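Long-range contact in T CELL surface glycoprotein CD4 (Rattus norvegicus, PDB 1CID), which is a T-cell surface glycoprotein that probably acts as a co-receptor for class II MHC molecules during antigen recognition: residues P77-Q82 with L104-V109. Residues are numbered along the deposited sequence; the frame is centred on the assembly and turned at random.
Sequences PQVSLQ and LVVMKV
Val106 meets Val79 chiefly through CG2 and Leu81 through CG1, though Val79 CG1 also comes within 4.0 Å of Val106 CG1. Val79 approaches tip to tip, CG1 standing 3.5 Å from CG2 of Val106, while Leu81 crosses obliquely and places CD2 beside Val106 CG1. In Val106, chi1 of -175° sets CG1 anti to the backbone N and CG2 anti to the carbonyl carbon, which turns the two methyls toward different neighbours. Ser80 adds its carbonyl O, 3.6 Å from Val106 CG2. Val79 also slides past Leu104, with CG2 4.0 Å from Leu104 CD2. Val79, Leu104 and Val106 are all buried, and their methyls meet at 3.5 to 4.0 Å, which marks the closely packed side. Residues 79-81 run 72° from residues 104-108 of strand 97-110, consistent with an E-F loop packing on the long strand that continues from the third immunoglobulin-like domain of CD4 into the fourth. Leu81 also touches Glu120 and Met122. The solvent side is looser in another sense: Leu81 and Lys108 are both partly exposed, and Lys108 offers mainly its CB, 3.9 Å from Leu81 CD1. Farther out, the lysine chain turns from the loop, and NZ forms a long, weak ion pair with Glu9. An alanine in place of Leu81 would probably open a gap beside Val106 CG1 and take away the apolar contact that Leu81 CD1 makes with Lys108 CB.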
ATOM      1  N   PRO A  77      -3.568   6.786   5.903  1.00 36.31           N
ATOM      2  CA  PRO A  77      -3.367   8.128   5.344  1.00 36.42           C
ATOM      3  C   PRO A  77      -2.127   8.906   4.971  1.00 37.01           C
ATOM      4  O   PRO A  77      -2.241  10.022   4.319  1.00 38.50           O
ATOM      5  CB  PRO A  77      -4.296   8.909   6.364  1.00 34.81           C
ATOM      6  CG  PRO A  77      -4.095   8.235   7.676  1.00 35.86           C
ATOM      7  CD  PRO A  77      -3.687   6.784   7.387  1.00 37.09           C
ATOM      8  N   GLN A  78      -0.962   8.394   5.317  1.00 33.90           N
ATOM      9  CA  GLN A  78       0.251   9.207   4.936  1.00 32.63           C
ATOM     10  C   GLN A  78       1.213   8.058   5.113  1.00 31.24           C
ATOM     11  O   GLN A  78       1.786   7.931   6.151  1.00 33.49           O
ATOM     12  CB  GLN A  78       0.315  10.485   5.630  1.00 38.76           C
ATOM     13  CG  GLN A  78       1.311  11.370   6.201  1.00 51.17           C
ATOM     14  CD  GLN A  78       2.384  11.222   7.251  1.00 59.49           C
ATOM     15  OE1 GLN A  78       2.340  10.786   8.451  1.00 61.97           O
ATOM     16  NE2 GLN A  78       3.638  11.696   6.871  1.00 62.91           N
ATOM     17  N   VAL A  79       1.159   7.263   4.036  1.00 28.28           N
ATOM     18  CA  VAL A  79       1.943   6.054   3.829  1.00 24.11           C
ATOM     19  C   VAL A  79       3.416   6.151   4.095  1.00 23.43           C
ATOM     20  O   VAL A  79       4.026   7.221   4.068  1.00 21.59           O
ATOM     21  CB  VAL A  79       1.546   5.543   2.465  1.00 23.68           C
ATOM     22  CG1 VAL A  79       2.426   4.941   1.391  1.00 24.23           C
ATOM     23  CG2 VAL A  79       0.713   4.439   3.093  1.00 24.08           C
ATOM     24  N   SER A  80       3.973   4.981   4.429  1.00 24.53           N
ATOM     25  CA  SER A  80       5.457   4.979   4.734  1.00 26.49           C
ATOM     26  C   SER A  80       5.950   3.562   4.523  1.00 28.06           C
ATOM     27  O   SER A  80       5.144   2.661   4.584  1.00 28.13           O
ATOM     28  CB  SER A  80       5.761   5.682   6.012  1.00 27.84           C
ATOM     29  OG  SER A  80       7.076   5.375   6.482  1.00 33.50           O
ATOM     30  N   LEU A  81       7.169   3.276   4.121  1.00 31.02           N
ATOM     31  CA  LEU A  81       7.729   1.974   3.855  1.00 32.84           C
ATOM     32  C   LEU A  81       7.542   1.098   5.100  1.00 36.01           C
ATOM     33  O   LEU A  81       7.501  -0.142   4.957  1.00 39.40           O
ATOM     34  CB  LEU A  81       9.231   1.914   3.544  1.00 26.66           C
ATOM     35  CG  LEU A  81       9.688   2.555   2.253  1.00 24.42           C
ATOM     36  CD1 LEU A  81      11.227   2.502   2.242  1.00 22.46           C
ATOM     37  CD2 LEU A  81       9.048   1.955   1.014  1.00 22.88           C
ATOM     38  N   GLN A  82       7.448   1.817   6.190  1.00 38.02           N
ATOM     39  CA  GLN A  82       7.296   1.085   7.471  1.00 39.35           C
ATOM     40  C   GLN A  82       5.904   0.507   7.656  1.00 38.52           C
ATOM     41  O   GLN A  82       5.920  -0.417   8.498  1.00 41.05           O
ATOM     42  CB  GLN A  82       7.800   1.931   8.634  1.00 42.48           C
ATOM     43  CG  GLN A  82       7.068   3.197   8.955  1.00 45.83           C
ATOM     44  CD  GLN A  82       7.539   3.702  10.298  1.00 49.90           C
ATOM     45  OE1 GLN A  82       8.387   4.606  10.425  1.00 53.36           O
ATOM     46  NE2 GLN A  82       6.922   3.022  11.280  1.00 52.53           N
ATOM     47  N   LEU A 104      -0.383  -3.520   0.827  1.00 19.56           N
ATOM     48  CA  LEU A 104       0.157  -2.219   0.534  1.00 19.23           C
ATOM     49  C   LEU A 104       1.655  -2.329   0.280  1.00 21.01           C
ATOM     50  O   LEU A 104       2.279  -2.684   1.283  1.00 19.59           O
ATOM     51  CB  LEU A 104      -0.159  -1.381   1.730  1.00 18.59           C
ATOM     52  CG  LEU A 104       0.621  -0.063   1.691  1.00 18.56           C
ATOM     53  CD1 LEU A 104      -0.205   0.890   0.836  1.00 18.91           C
ATOM     54  CD2 LEU A 104       0.737   0.436   3.109  1.00 16.50           C
ATOM     55  N   VAL A 105       1.920  -1.978  -1.029  1.00 22.87           N
ATOM     56  CA  VAL A 105       3.376  -1.951  -1.371  1.00 22.42           C
ATOM     57  C   VAL A 105       3.707  -0.434  -1.571  1.00 22.11           C
ATOM     58  O   VAL A 105       2.885   0.123  -2.296  1.00 21.34           O
ATOM     59  CB  VAL A 105       3.993  -2.823  -2.428  1.00 22.07           C
ATOM     60  CG1 VAL A 105       3.075  -3.920  -2.991  1.00 20.93           C
ATOM     61  CG2 VAL A 105       4.618  -2.148  -3.632  1.00 21.16           C
ATOM     62  N   VAL A 106       4.773   0.060  -0.950  1.00 21.82           N
ATOM     63  CA  VAL A 106       5.383   1.362  -0.863  1.00 20.91           C
ATOM     64  C   VAL A 106       6.799   1.537  -1.470  1.00 21.15           C
ATOM     65  O   VAL A 106       7.751   0.849  -1.175  1.00 21.48           O
ATOM     66  CB  VAL A 106       5.518   1.900   0.574  1.00 18.45           C
ATOM     67  CG1 VAL A 106       6.043   3.323   0.641  1.00 18.65           C
ATOM     68  CG2 VAL A 106       4.156   1.895   1.182  1.00 17.61           C
ATOM     69  N   MET A 107       6.921   2.595  -2.261  1.00 22.58           N
ATOM     70  CA  MET A 107       8.120   3.010  -2.981  1.00 23.19           C
ATOM     71  C   MET A 107       8.694   4.302  -2.403  1.00 23.96           C
ATOM     72  O   MET A 107       7.882   5.207  -2.132  1.00 24.39           O
ATOM     73  CB  MET A 107       7.793   3.378  -4.430  1.00 24.26           C
ATOM     74  CG  MET A 107       8.969   3.659  -5.316  1.00 22.98           C
ATOM     75  SD  MET A 107       8.697   3.678  -7.073  1.00 21.14           S
ATOM     76  CE  MET A 107       8.530   2.067  -7.725  1.00 19.64           C
ATOM     77  N   LYS A 108       9.995   4.285  -2.327  1.00 24.27           N
ATOM     78  CA  LYS A 108      10.709   5.498  -1.843  1.00 27.57           C
ATOM     79  C   LYS A 108      11.946   5.842  -2.716  1.00 27.23           C
ATOM     80  O   LYS A 108      12.951   5.083  -2.687  1.00 25.83           O
ATOM     81  CB  LYS A 108      11.187   5.414  -0.402  1.00 33.09           C
ATOM     82  CG  LYS A 108      11.801   6.780   0.169  1.00 35.83           C
ATOM     83  CD  LYS A 108      12.618   6.693   1.409  1.00 39.85           C
ATOM     84  CE  LYS A 108      13.297   7.899   1.974  1.00 44.37           C
ATOM     85  NZ  LYS A 108      12.522   9.151   2.342  1.00 48.82           N
ATOM     86  N   VAL A 109      11.847   6.971  -3.435  1.00 28.45           N
ATOM     87  CA  VAL A 109      12.909   7.439  -4.334  1.00 30.08           C
ATOM     88  C   VAL A 109      13.644   8.592  -3.615  1.00 32.01           C
ATOM     89  O   VAL A 109      12.882   9.503  -3.287  1.00 34.06           O
ATOM     90  CB  VAL A 109      12.548   8.043  -5.692  1.00 27.65           C
ATOM     91  CG1 VAL A 109      13.708   8.268  -6.689  1.00 28.31           C
ATOM     92  CG2 VAL A 109      11.538   7.239  -6.477  1.00 27.04           C
TER